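Local structure of GH3 beta-N-acetylglucosaminidase (Paenibacillaceae, 6K5J) at residues L13-V17 with L312-E317; L246-E252 with Q287-A293; L37-V43 with Q305-L309. The protein hydrolyses terminal, non-reducing beta-linked N-acetylglucosamine residues of sugar chains, as a glycoside hydrolase of family 3. All blocks are in the same frame, centred on the assembly; numbering follows the deposited sequence.

How the contacts relate
All three contacts lie in the family 3 N-terminal, TIM-barrel-type region, where they join helices and loops around the parallel strands. Along the chain they are nested: contact 2 (246-252 with 287-293) falls within contact 3 (37-43 with 305-309), and contact 3 within contact 1 (13-17 with 312-317). Contacts 1 and 3 share helix 302-317; their centres are about 11 Å apart and they touch, Val17 CG1 lying 3.8 Å from Leu309 O. Contact 2 is centred about 17 Å from contact 1, touching it where Val289 CG2 meets Leu312 CD2 at 3.6 Å, and about 21 Å from contact 3. Helix 302-317 thus packs against the chain's N-terminal elements, bringing together residues some 260 to 295 positions apart.

Contact 1. Residues L13-V17 with L312-E317; sequences LKQKV and LLAAVE
Two regular alpha-helical segments cross here, 13-17 at the start of helix 13-19 and 312-317 at the end of helix 302-317. Their axes approach to 10.2 Å, and the N-to-C directions diverge by 127°, so the helices run obliquely antiparallel. The closest CA pair is Val17 and Leu313, 6.3 Å apart. Leu13 and Val17, one turn apart and linked by the Val17 N to Leu13 O hydrogen bond (2.9 Å), form the ridge of the first helix; both point their CA-to-CB bonds toward the second. Val17 sits in the hollow beside Leu312 and Leu313: its CG1 lies 3.8 Å from Leu312 CB and 4.0 Å from Leu313 N, while its CG2 is 4.2 Å from Leu313 CD1. Leu313 starts out sideways, but its t,p rotamer brings the end of the side chain inward, placing CD1 3.8 Å from Leu13 CG. Leu13, also t,p, fits between Leu313 and Val316, with its CD1 3.8 Å from Val316 CG1. At the margin, Lys14 CG lies 4.1 Å from Leu313 CD2. Helix 323-339 flanks the contact, with Ile326 touching Val316 and Asp327 salt-bridged to Lys16. The pairing joins helix 13-19, which leads into strand 21-23, to the C-terminal end of helix 302-317. Its 318 Å² of buried surface, without polar bonds between the segments, implies cohesion by aliphatic shape fit.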
loop_
_atom_site.group_PDB
_atom_site.type_symbol
_atom_site.label_atom_id
_atom_site.label_comp_id
_atom_site.label_asym_id
_atom_site.label_seq_id
_atom_site.Cartn_x
_atom_site.Cartn_y
_atom_site.Cartn_z
ATOM N N LEU A 13 19.833 2.675 -28.691
ATOM C CA LEU A 13 19.616 1.436 -27.959
ATOM C C LEU A 13 19.756 1.650 -26.458
ATOM O O LEU A 13 18.966 1.112 -25.676
ATOM C CB LEU A 13 20.594 0.361 -28.433
ATOM C CG LEU A 13 20.483 -0.979 -27.702
ATOM C CD1 LEU A 13 19.048 -1.482 -27.722
ATOM C CD2 LEU A 13 21.419 -2.010 -28.327
ATOM N N LYS A 14 20.756 2.428 -26.033
ATOM C CA LYS A 14 20.930 2.652 -24.602
ATOM C C LYS A 14 19.760 3.443 -24.022
ATOM O O LYS A 14 19.347 3.204 -22.879
ATOM C CB LYS A 14 22.254 3.371 -24.331
ATOM C CG LYS A 14 23.406 2.432 -23.977
ATOM C CD LYS A 14 24.603 3.191 -23.385
ATOM C CE LYS A 14 24.316 3.704 -21.959
ATOM N NZ LYS A 14 23.830 2.636 -21.017
ATOM N N GLN A 15 19.215 4.395 -24.786
ATOM C CA GLN A 15 18.030 5.110 -24.316
ATOM C C GLN A 15 16.815 4.192 -24.245
ATOM O O GLN A 15 15.988 4.319 -23.336
ATOM C CB GLN A 15 17.718 6.290 -25.225
ATOM C CG GLN A 15 18.606 7.497 -25.065
ATOM C CD GLN A 15 18.283 8.534 -26.121
ATOM O OE1 GLN A 15 18.341 8.251 -27.320
ATOM N NE2 GLN A 15 17.905 9.730 -25.682
ATOM N N LYS A 16 16.655 3.299 -25.223
ATOM C CA LYS A 16 15.519 2.381 -25.184
ATOM C C LYS A 16 15.615 1.463 -23.977
ATOM O O LYS A 16 14.623 1.252 -23.266
ATOM C CB LYS A 16 15.441 1.558 -26.472
ATOM C CG LYS A 16 15.183 2.371 -27.739
ATOM C CD LYS A 16 15.034 1.431 -28.930
ATOM C CE LYS A 16 15.057 2.189 -30.246
ATOM N NZ LYS A 16 14.932 1.251 -31.396
ATOM N N VAL A 17 16.807 0.926 -23.718
ATOM C CA VAL A 17 16.974 0.040 -22.572
ATOM C C VAL A 17 16.720 0.805 -21.280
ATOM O O VAL A 17 16.069 0.300 -20.359
ATOM C CB VAL A 17 18.370 -0.614 -22.603
ATOM C CG1 VAL A 17 18.770 -1.134 -21.217
ATOM C CG2 VAL A 17 18.397 -1.748 -23.631
ATOM N N LEU A 312 20.237 -5.943 -19.171
ATOM C CA LEU A 312 19.273 -5.752 -20.253
ATOM C C LEU A 312 19.978 -5.378 -21.549
ATOM O O LEU A 312 19.661 -5.913 -22.617
ATOM C CB LEU A 312 18.252 -4.674 -19.877
ATOM C CG LEU A 312 17.197 -5.111 -18.851
ATOM C CD1 LEU A 312 16.411 -3.895 -18.344
ATOM C CD2 LEU A 312 16.266 -6.144 -19.459
ATOM N N LEU A 313 20.940 -4.457 -21.469
ATOM C CA LEU A 313 21.709 -4.092 -22.653
ATOM C C LEU A 313 22.463 -5.297 -23.210
ATOM O O LEU A 313 22.450 -5.546 -24.423
ATOM C CB LEU A 313 22.672 -2.955 -22.318
ATOM C CG LEU A 313 23.436 -2.401 -23.519
ATOM C CD1 LEU A 313 22.484 -1.734 -24.503
ATOM C CD2 LEU A 313 24.520 -1.427 -23.078
ATOM N N ALA A 314 23.120 -6.065 -22.337
ATOM C CA ALA A 314 23.885 -7.222 -22.801
ATOM C C ALA A 314 22.981 -8.256 -23.461
ATOM O O ALA A 314 23.382 -8.914 -24.431
ATOM C CB ALA A 314 24.654 -7.850 -21.638
ATOM N N ALA A 315 21.758 -8.412 -22.947
ATOM C CA ALA A 315 20.819 -9.372 -23.520
ATOM C C ALA A 315 20.397 -8.970 -24.929
ATOM O O ALA A 315 20.225 -9.833 -25.798
ATOM C CB ALA A 315 19.597 -9.516 -22.613
ATOM N N VAL A 316 20.223 -7.670 -25.184
ATOM C CA VAL A 316 19.944 -7.242 -26.553
ATOM C C VAL A 316 21.178 -7.424 -27.421
ATOM O O VAL A 316 21.088 -7.867 -28.572
ATOM C CB VAL A 316 19.453 -5.783 -26.586
ATOM C CG1 VAL A 316 19.262 -5.310 -28.045
ATOM C CG2 VAL A 316 18.164 -5.636 -25.779
ATOM N N GLU A 317 22.354 -7.105 -26.883
ATOM C CA GLU A 317 23.561 -7.176 -27.695
ATOM C C GLU A 317 23.960 -8.612 -28.009
ATOM O O GLU A 317 24.618 -8.848 -29.028
ATOM C CB GLU A 317 24.690 -6.430 -26.994
ATOM C CG GLU A 317 24.466 -4.908 -26.992
ATOM C CD GLU A 317 25.605 -4.155 -26.327
ATOM O OE1 GLU A 317 26.330 -4.768 -25.507
ATOM O OE2 GLU A 317 25.770 -2.954 -26.625
#

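Contact 2. Residues L246-E252 with Q287-A293; sequences LSSNVIE and QAVEAGA
A Schellman motif ends helix 281-291 and packs against the capped start of helix 249-258, joining two helices of the TIM-barrel-type region. Gln287 to Ala291 are helical; Gly292 leaves the helix at phi/psi 133/-2, with Ala293 N to Ala288 O (3.0 Å) and Gly292 N to Val289 O (3.0 Å) closing the last turn. Across from it, Ser247 OG accepts from Val250 N at 3.0 Å, a capping bond, and also bonds Glu238; a wider, pi-type turn spans 249-252. The nearest CA pairs are Leu246-Ala288 (4.7 Å), Ser248-Ala291 (3.8 Å) and Glu252-Gly292 (5.1 Å).

Van der Waals packing sets methyls on backbone: Ala291 CB lies 3.5 Å from both Leu246 C and Ser247 C, and Ile251 CG2 3.5 Å from Gly292 C. Between apolar side chains, Leu246 (m,t) sets CD2 4.0 Å from Ala288 CB, and Ile251 (m,t) CD1 4.1 Å from Ala291 CB. An ideal CB on Gly292 would clash with Ile251 CG2, and the backbone angles alone also favour a residue without one.

Direct polar contacts converge on Ala291 O: Glu252 N donates a weak hydrogen bond to it (3.2 Å, N-H...O angle 134°), and Ser248 CA lies 3.4 Å from Ala291 O in a CA-H...O contact (angle at H 167°).

Three waters bridge the segments. One joins Leu246 O weakly (3.4 Å) to Gln287 O (2.7 Å). Glu252 (m,m) brings its end nearer, and OE2 also pairs with Arg328. Another water joins Glu252 OE2 (2.8 Å) to Glu290 O (2.9 Å); the third donates to Glu252 OE2 at 2.4 Å and to Gly292 O at 3.0 Å.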
loop_
_atom_site.group_PDB
_atom_site.type_symbol
_atom_site.label_atom_id
_atom_site.label_comp_id
_atom_site.label_asym_id
_atom_site.label_seq_id
_atom_site.Cartn_x
_atom_site.Cartn_y
_atom_site.Cartn_z
ATOM N N LEU A 246 8.425 -13.493 -13.572
ATOM C CA LEU A 246 9.373 -14.073 -14.513
ATOM C C LEU A 246 8.746 -15.120 -15.430
ATOM O O LEU A 246 9.477 -15.868 -16.087
ATOM C CB LEU A 246 10.553 -14.690 -13.747
ATOM C CG LEU A 246 11.224 -13.763 -12.731
ATOM C CD1 LEU A 246 12.458 -14.414 -12.105
ATOM C CD2 LEU A 246 11.599 -12.419 -13.369
ATOM N N SER A 247 7.422 -15.189 -15.504
ATOM C CA SER A 247 6.723 -16.257 -16.213
ATOM C C SER A 247 6.060 -15.724 -17.475
ATOM O O SER A 247 5.126 -14.913 -17.398
ATOM C CB SER A 247 5.663 -16.888 -15.315
ATOM O OG SER A 247 4.758 -17.648 -16.088
ATOM N N SER A 248 6.514 -16.198 -18.642
ATOM C CA SER A 248 5.806 -15.821 -19.862
ATOM C C SER A 248 4.385 -16.371 -19.865
ATOM O O SER A 248 3.487 -15.744 -20.433
ATOM C CB SER A 248 6.588 -16.278 -21.103
ATOM O OG SER A 248 6.868 -17.663 -21.051
ATOM N N ASN A 249 4.148 -17.511 -19.203
ATOM C CA ASN A 249 2.784 -18.037 -19.101
ATOM C C ASN A 249 1.851 -17.053 -18.408
ATOM O O ASN A 249 0.702 -16.869 -18.833
ATOM C CB ASN A 249 2.775 -19.367 -18.353
ATOM C CG ASN A 249 3.085 -20.539 -19.258
ATOM O OD1 ASN A 249 3.652 -20.365 -20.333
ATOM N ND2 ASN A 249 2.728 -21.736 -18.822
ATOM N N VAL A 250 2.320 -16.417 -17.332
ATOM C CA VAL A 250 1.464 -15.488 -16.598
ATOM C C VAL A 250 1.347 -14.156 -17.331
ATOM O O VAL A 250 0.255 -13.582 -17.417
ATOM C CB VAL A 250 1.982 -15.291 -15.157
ATOM C CG1 VAL A 250 1.094 -14.291 -14.406
ATOM C CG2 VAL A 250 2.033 -16.618 -14.412
ATOM N N ILE A 251 2.452 -13.628 -17.854
ATOM C CA ILE A 251 2.416 -12.274 -18.402
ATOM C C ILE A 251 2.010 -12.302 -19.874
ATOM O O ILE A 251 0.939 -11.803 -20.238
ATOM C CB ILE A 251 3.754 -11.544 -18.200
ATOM C CG1 ILE A 251 4.070 -11.420 -16.702
ATOM C CG2 ILE A 251 3.691 -10.167 -18.812
ATOM C CD1 ILE A 251 5.377 -10.709 -16.401
ATOM N N GLU A 252 2.859 -12.864 -20.746
ATOM C CA GLU A 252 2.493 -12.896 -22.161
ATOM C C GLU A 252 1.245 -13.732 -22.384
ATOM O O GLU A 252 0.370 -13.360 -23.172
ATOM C CB GLU A 252 3.639 -13.447 -23.020
ATOM C CG GLU A 252 4.791 -12.484 -23.270
ATOM C CD GLU A 252 4.409 -11.216 -24.029
ATOM O OE1 GLU A 252 3.294 -11.141 -24.593
ATOM O OE2 GLU A 252 5.249 -10.282 -24.067
ATOM N N GLN A 287 14.937 -11.749 -17.478
ATOM C CA GLN A 287 13.859 -12.728 -17.532
ATOM C C GLN A 287 12.489 -12.072 -17.424
ATOM O O GLN A 287 11.517 -12.572 -18.007
ATOM C CB GLN A 287 14.042 -13.765 -16.431
ATOM C CG GLN A 287 14.986 -14.885 -16.820
ATOM C CD GLN A 287 15.276 -15.815 -15.670
ATOM O OE1 GLN A 287 16.381 -15.828 -15.127
ATOM N NE2 GLN A 287 14.283 -16.600 -15.288
ATOM N N ALA A 288 12.392 -10.954 -16.695
ATOM C CA ALA A 288 11.124 -10.229 -16.617
ATOM C C ALA A 288 10.721 -9.654 -17.971
ATOM O O ALA A 288 9.550 -9.731 -18.363
ATOM C CB ALA A 288 11.228 -9.116 -15.574
ATOM N N VAL A 289 11.663 -9.055 -18.695
ATOM C CA VAL A 289 11.334 -8.557 -20.028
ATOM C C VAL A 289 10.949 -9.717 -20.937
ATOM O O VAL A 289 9.957 -9.651 -21.670
ATOM C CB VAL A 289 12.507 -7.746 -20.613
ATOM C CG1 VAL A 289 12.257 -7.462 -22.093
ATOM C CG2 VAL A 289 12.698 -6.436 -19.826
ATOM N N GLU A 290 11.703 -10.820 -20.868
ATOM C CA GLU A 290 11.373 -11.979 -21.697
ATOM C C GLU A 290 9.981 -12.506 -21.377
ATOM O O GLU A 290 9.259 -12.959 -22.272
ATOM C CB GLU A 290 12.420 -13.072 -21.504
ATOM C CG GLU A 290 13.771 -12.736 -22.129
ATOM C CD GLU A 290 14.774 -13.869 -21.959
ATOM O OE1 GLU A 290 15.003 -14.279 -20.800
ATOM O OE2 GLU A 290 15.311 -14.361 -22.977
ATOM N N ALA A 291 9.579 -12.445 -20.107
ATOM C CA ALA A 291 8.254 -12.919 -19.724
ATOM C C ALA A 291 7.139 -12.001 -20.207
ATOM O O ALA A 291 5.999 -12.461 -20.335
ATOM C CB ALA A 291 8.174 -13.087 -18.199
ATOM N N GLY A 292 7.432 -10.722 -20.464
ATOM C CA GLY A 292 6.425 -9.806 -20.964
ATOM C C GLY A 292 6.348 -8.454 -20.274
ATOM O O GLY A 292 5.548 -7.609 -20.679
ATOM N N ALA A 293 7.165 -8.226 -19.244
ATOM C CA ALA A 293 7.126 -6.957 -18.521
ATOM C C ALA A 293 7.755 -5.831 -19.337
ATOM O O ALA A 293 8.650 -6.047 -20.159
ATOM C CB ALA A 293 7.852 -7.074 -17.174
HETATM O O HOH W 1 11.565 -15.219 -18.654
HETATM O O HOH W 2 5.192 -7.886 -23.636
HETATM O O HOH W 3 7.857 -11.191 -24.051
#

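Contact 3. Residues L37-V43 with Q305-L309; sequences LITEDHV and QKAAL
The end of helix 32-39 and the turn after it pack against the N-terminal half of helix 302-317 through side chains whose rotamers span the gap. Residues 37-39 are helical; Asp41 has phi/psi -98/-6, and His42 breaks helical geometry at 61/37, while Val43 N reaches back to Leu37 O at 3.0 Å. Residues 305-309 form a regular helical turn closed by the Leu309 N to Gln305 O hydrogen bond, 3.1 Å. The nearest CA pair is Asp41 and Leu309, 7.6 Å apart.

Leu309 (m,t) points toward the turn and directs CD1 among three partners: Asp41 CB at 3.6 Å, Val43 CG1 at 4.3 Å and Leu37 CD2 at 4.4 Å. Leu37, also m,t, begins sideways but brings its end nearer, putting CD1 3.6 Å from Gln305 OE1. Gln305 (m,t, chi3 -4°) directs NE2 elsewhere, to Gly24 O and Val298 O. Lys306 takes t,p,t,p: it starts sideways, and the bends at chi2 and chi4 carry NZ to Asp41 OD1 at 2.7 Å, a hydrogen-bonded salt bridge. Asp41, at chi1 -59° (m), thus offers CB to Leu309 and OD1 to Lys306.

Strand 21-23 adjoins the contact: Ala23 touches Leu37 and Gln305, and Val21 touches Leu309. The contact therefore joins elements outside the parallel strands of the TIM-barrel-type region. Chemically, one charged pair borders an aliphatic cluster; Lys306 NZ neutralises the carboxylate through OD1, while Asp41 OD2 is buried with no partner in the model, so the charge is met on one oxygen.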
loop_
_atom_site.group_PDB
_atom_site.type_symbol
_atom_site.label_atom_id
_atom_site.label_comp_id
_atom_site.label_asym_id
_atom_site.label_seq_id
_atom_site.Cartn_x
_atom_site.Cartn_y
_atom_site.Cartn_z
ATOM N N LEU A 37 21.818 8.364 -13.295
ATOM C CA LEU A 37 20.758 7.481 -13.775
ATOM C C LEU A 37 19.978 8.134 -14.910
ATOM O O LEU A 37 19.647 7.480 -15.906
ATOM C CB LEU A 37 19.814 7.116 -12.627
ATOM C CG LEU A 37 20.320 6.143 -11.549
ATOM C CD1 LEU A 37 19.382 6.140 -10.352
ATOM C CD2 LEU A 37 20.470 4.758 -12.118
ATOM N N ILE A 38 19.682 9.425 -14.777
ATOM C CA ILE A 38 18.885 10.110 -15.784
ATOM C C ILE A 38 19.725 10.432 -17.013
ATOM O O ILE A 38 19.331 10.122 -18.141
ATOM C CB ILE A 38 18.246 11.377 -15.193
ATOM C CG1 ILE A 38 17.211 11.017 -14.125
ATOM C CG2 ILE A 38 17.615 12.214 -16.307
ATOM C CD1 ILE A 38 16.790 12.217 -13.271
ATOM N N THR A 39 20.893 11.058 -16.815
ATOM C CA THR A 39 21.651 11.584 -17.953
ATOM C C THR A 39 22.549 10.536 -18.597
ATOM O O THR A 39 22.755 10.572 -19.813
ATOM C CB THR A 39 22.495 12.786 -17.528
ATOM O OG1 THR A 39 23.538 12.357 -16.645
ATOM C CG2 THR A 39 21.629 13.832 -16.832
ATOM N N GLU A 40 23.090 9.601 -17.826
ATOM C CA GLU A 40 23.993 8.609 -18.392
ATOM C C GLU A 40 23.325 7.271 -18.646
ATOM O O GLU A 40 23.619 6.625 -19.651
ATOM C CB GLU A 40 25.204 8.422 -17.479
ATOM C CG GLU A 40 25.945 9.739 -17.280
ATOM C CD GLU A 40 27.171 9.607 -16.406
ATOM O OE1 GLU A 40 27.606 8.461 -16.154
ATOM O OE2 GLU A 40 27.702 10.656 -15.974
ATOM N N ASP A 41 22.422 6.838 -17.774
ATOM C CA ASP A 41 21.747 5.569 -17.987
ATOM C C ASP A 41 20.369 5.727 -18.615
ATOM O O ASP A 41 19.751 4.720 -18.961
ATOM C CB ASP A 41 21.643 4.808 -16.666
ATOM C CG ASP A 41 23.014 4.546 -16.045
ATOM O OD1 ASP A 41 23.906 4.060 -16.772
ATOM O OD2 ASP A 41 23.196 4.831 -14.844
ATOM N N HIS A 42 19.886 6.956 -18.773
ATOM C CA HIS A 42 18.653 7.232 -19.514
ATOM C C HIS A 42 17.444 6.535 -18.888
ATOM O O HIS A 42 16.547 6.068 -19.599
ATOM C CB HIS A 42 18.791 6.835 -20.993
ATOM C CG HIS A 42 20.058 7.307 -21.641
ATOM N ND1 HIS A 42 20.278 8.629 -21.974
ATOM C CD2 HIS A 42 21.170 6.634 -22.028
ATOM C CE1 HIS A 42 21.469 8.748 -22.535
ATOM N NE2 HIS A 42 22.030 7.553 -22.583
ATOM N N VAL A 43 17.404 6.460 -17.552
ATOM C CA VAL A 43 16.310 5.739 -16.907
ATOM C C VAL A 43 14.967 6.361 -17.289
ATOM O O VAL A 43 14.848 7.569 -17.527
ATOM C CB VAL A 43 16.434 5.683 -15.374
ATOM C CG1 VAL A 43 17.618 4.806 -14.955
ATOM C CG2 VAL A 43 16.509 7.106 -14.778
ATOM N N GLN A 305 20.609 -1.461 -9.543
ATOM C CA GLN A 305 20.006 -0.743 -10.663
ATOM C C GLN A 305 20.912 -0.808 -11.888
ATOM O O GLN A 305 20.455 -1.099 -12.998
ATOM C CB GLN A 305 19.722 0.710 -10.268
ATOM C CG GLN A 305 18.697 0.845 -9.149
ATOM C CD GLN A 305 18.797 2.157 -8.396
ATOM O OE1 GLN A 305 19.686 2.967 -8.653
ATOM N NE2 GLN A 305 17.885 2.362 -7.441
ATOM N N LYS A 306 22.209 -0.549 -11.700
ATOM C CA LYS A 306 23.162 -0.650 -12.808
ATOM C C LYS A 306 23.293 -2.086 -13.307
ATOM O O LYS A 306 23.488 -2.310 -14.508
ATOM C CB LYS A 306 24.532 -0.109 -12.376
ATOM C CG LYS A 306 25.412 0.388 -13.531
ATOM C CD LYS A 306 25.032 1.805 -13.949
ATOM C CE LYS A 306 26.053 2.421 -14.910
ATOM N NZ LYS A 306 25.780 2.114 -16.347
ATOM N N ALA A 307 23.188 -3.070 -12.411
ATOM C CA ALA A 307 23.262 -4.460 -12.853
ATOM C C ALA A 307 22.103 -4.802 -13.782
ATOM O O ALA A 307 22.297 -5.470 -14.805
ATOM C CB ALA A 307 23.285 -5.403 -11.650
ATOM N N ALA A 308 20.889 -4.350 -13.445
ATOM C CA ALA A 308 19.738 -4.575 -14.320
ATOM C C ALA A 308 19.929 -3.894 -15.670
ATOM O O ALA A 308 19.682 -4.493 -16.723
ATOM C CB ALA A 308 18.462 -4.064 -13.646
ATOM N N LEU A 309 20.356 -2.634 -15.653
ATOM C CA LEU A 309 20.572 -1.896 -16.893
ATOM C C LEU A 309 21.621 -2.579 -17.766
ATOM O O LEU A 309 21.436 -2.721 -18.984
ATOM C CB LEU A 309 20.995 -0.458 -16.576
ATOM C CG LEU A 309 19.922 0.540 -16.132
ATOM C CD1 LEU A 309 20.540 1.687 -15.308
ATOM C CD2 LEU A 309 19.154 1.083 -17.331
#